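Local coordinates for porphyranase B (Zobellia galactanivorans, PDB 3JUU), which cleaves the sulfated red-algal polysaccharide porphyran at its beta-1,4 linkages between galactose and L-galactose-6-sulfate, as a glycoside hydrolase of family 16, at residues K118-S123 and P249-G254. Residues are numbered along the deposited sequence; the frame is centred on the assembly and turned at random.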
loop_
_atom_site.group_PDB
_atom_site.type_symbol
_atom_site.label_atom_id
_atom_site.label_comp_id
_atom_site.label_asym_id
_atom_site.label_seq_id
_atom_site.Cartn_x
_atom_site.Cartn_y
_atom_site.Cartn_z
ATOM N N LYS A 118 -3.990 -2.012 -14.794
ATOM C CA LYS A 118 -3.922 -1.052 -15.899
ATOM C C LYS A 118 -5.218 -0.189 -16.030
ATOM O O LYS A 118 -5.691 0.127 -17.145
ATOM C CB LYS A 118 -3.725 -1.887 -17.175
ATOM C CG LYS A 118 -3.290 -1.038 -18.351
ATOM C CD LYS A 118 -2.954 -2.049 -19.556
ATOM C CE LYS A 118 -2.538 -1.206 -20.745
ATOM N NZ LYS A 118 -2.274 -2.028 -21.946
ATOM N N THR A 119 -5.795 0.193 -14.903
ATOM C CA THR A 119 -7.045 0.981 -14.871
ATOM C C THR A 119 -6.839 2.318 -14.138
ATOM O O THR A 119 -5.748 2.618 -13.607
ATOM C CB THR A 119 -8.232 0.276 -14.128
ATOM O OG1 THR A 119 -8.099 0.438 -12.700
ATOM C CG2 THR A 119 -8.279 -1.236 -14.453
ATOM N N PHE A 120 -7.865 3.137 -14.164
ATOM C CA PHE A 120 -7.771 4.431 -13.441
ATOM C C PHE A 120 -7.750 4.305 -11.912
ATOM O O PHE A 120 -7.520 5.352 -11.219
ATOM C CB PHE A 120 -8.976 5.326 -13.879
ATOM C CG PHE A 120 -10.305 4.942 -13.234
ATOM C CD1 PHE A 120 -10.852 5.751 -12.212
ATOM C CD2 PHE A 120 -11.045 3.839 -13.685
ATOM C CE1 PHE A 120 -12.056 5.441 -11.579
ATOM C CE2 PHE A 120 -12.283 3.531 -13.111
ATOM C CZ PHE A 120 -12.809 4.311 -12.023
ATOM N N MET A 121 -8.013 3.097 -11.376
ATOM C CA MET A 121 -8.013 2.817 -9.924
ATOM C C MET A 121 -6.594 2.455 -9.461
ATOM O O MET A 121 -5.743 2.199 -10.250
ATOM C CB MET A 121 -9.023 1.682 -9.587
ATOM C CG MET A 121 -10.425 2.219 -9.888
ATOM S SD MET A 121 -11.767 1.018 -9.594
ATOM C CE MET A 121 -11.666 0.649 -7.786
ATOM N N SER A 122 -6.356 2.626 -8.169
ATOM C CA SER A 122 -5.011 2.541 -7.628
ATOM C C SER A 122 -4.476 1.114 -7.491
ATOM O O SER A 122 -5.241 0.083 -7.582
ATOM C CB SER A 122 -5.040 3.226 -6.239
ATOM O OG SER A 122 -5.631 2.337 -5.272
ATOM N N SER A 123 -3.159 1.026 -7.290
ATOM C CA SER A 123 -2.516 -0.201 -6.798
ATOM C C SER A 123 -1.506 0.222 -5.726
ATOM O O SER A 123 -0.663 1.046 -6.046
ATOM C CB SER A 123 -1.730 -0.837 -7.932
ATOM O OG SER A 123 -2.609 -1.278 -8.955
ATOM N N PRO A 249 -10.336 10.680 -12.052
ATOM C CA PRO A 249 -11.738 10.347 -12.175
ATOM C C PRO A 249 -12.067 9.229 -13.184
ATOM O O PRO A 249 -11.188 8.706 -13.876
ATOM C CB PRO A 249 -12.389 11.693 -12.666
ATOM C CG PRO A 249 -11.240 12.469 -13.287
ATOM C CD PRO A 249 -10.026 12.041 -12.560
ATOM N N VAL A 250 -13.354 8.907 -13.248
ATOM C CA VAL A 250 -13.775 7.744 -14.033
ATOM C C VAL A 250 -13.695 8.142 -15.535
ATOM O O VAL A 250 -14.126 9.239 -15.904
ATOM C CB VAL A 250 -15.278 7.467 -13.722
ATOM C CG1 VAL A 250 -15.764 6.219 -14.584
ATOM C CG2 VAL A 250 -15.488 7.145 -12.210
ATOM N N PRO A 251 -13.113 7.288 -16.416
ATOM C CA PRO A 251 -13.043 7.615 -17.866
ATOM C C PRO A 251 -14.417 7.462 -18.545
ATOM O O PRO A 251 -15.312 6.831 -17.996
ATOM C CB PRO A 251 -12.126 6.510 -18.462
ATOM C CG PRO A 251 -11.579 5.722 -17.284
ATOM C CD PRO A 251 -12.448 6.008 -16.075
ATOM N N LYS A 252 -14.542 7.946 -19.761
ATOM C CA LYS A 252 -15.877 8.075 -20.386
ATOM C C LYS A 252 -16.517 6.718 -20.698
ATOM O O LYS A 252 -17.739 6.626 -20.941
ATOM C CB LYS A 252 -15.712 8.905 -21.697
ATOM C CG LYS A 252 -15.590 10.417 -21.400
ATOM C CD LYS A 252 -15.309 11.214 -22.672
ATOM C CE LYS A 252 -15.006 12.688 -22.320
ATOM N NZ LYS A 252 -15.544 13.665 -23.384
ATOM N N ASP A 253 -15.706 5.665 -20.817
ATOM C CA ASP A 253 -16.229 4.329 -21.099
ATOM C C ASP A 253 -16.510 3.542 -19.792
ATOM O O ASP A 253 -16.860 2.382 -19.833
ATOM C CB ASP A 253 -15.314 3.522 -22.052
ATOM C CG ASP A 253 -13.946 3.148 -21.395
ATOM O OD1 ASP A 253 -13.611 3.620 -20.278
ATOM O OD2 ASP A 253 -13.188 2.388 -21.999
ATOM N N GLY A 254 -16.292 4.185 -18.631
ATOM C CA GLY A 254 -16.390 3.552 -17.315
ATOM C C GLY A 254 -15.069 2.961 -16.778
ATOM O O GLY A 254 -14.997 2.621 -15.593
#
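F120 lays one face of its ring against P251 and V250, and its side chain makes all the contacts from 118-123. Both approaches are CH-pi. P251 CD lies 3.8 Å from the centroid of the F120 ring, and V250 CA lies 4.1 Å from it. Each is offset toward the rim. The tightest carbon pair is F120 CD2 to P251 CD, 3.5 Å. M121 CG sits over the centre of the opposite ring face, 3.8 Å above the plane of F120. The ring is thus sandwiched between M121 and the 249-254 loop, and H94 meets it edge-to-face. CG of F120 lies between the backbone N and the carbonyl carbon (chi1 77°), which turns the ring to this loop. P249 O approaches F120 CD1 obliquely at 3.4 Å.

Toward solvent the contact loosens. CB of V250 points away from 118-123, and the nearest atom of its side chain is CG2, 3.9 Å from F120 CE1. At the far end of the type I turn P251-G254, G254 O comes obliquely to 3.8 Å from F120 CE2.

With an alanine in place of F120, P251 CD and V250 CA would probably lose the face they pack on, and M121 CG its cover, leaving a gap.

The contact joins two loops at the surface of the GH16 jelly roll. One enters strand 122-128, where S122 OG bonds the probable substrate-binding residue E243. No hydrogen bond crosses between the segments, so they meet directly through CH-pi and van der Waals contact, while the carbonyls of P249 and G254 take their hydrogen bonds from T154 and H94.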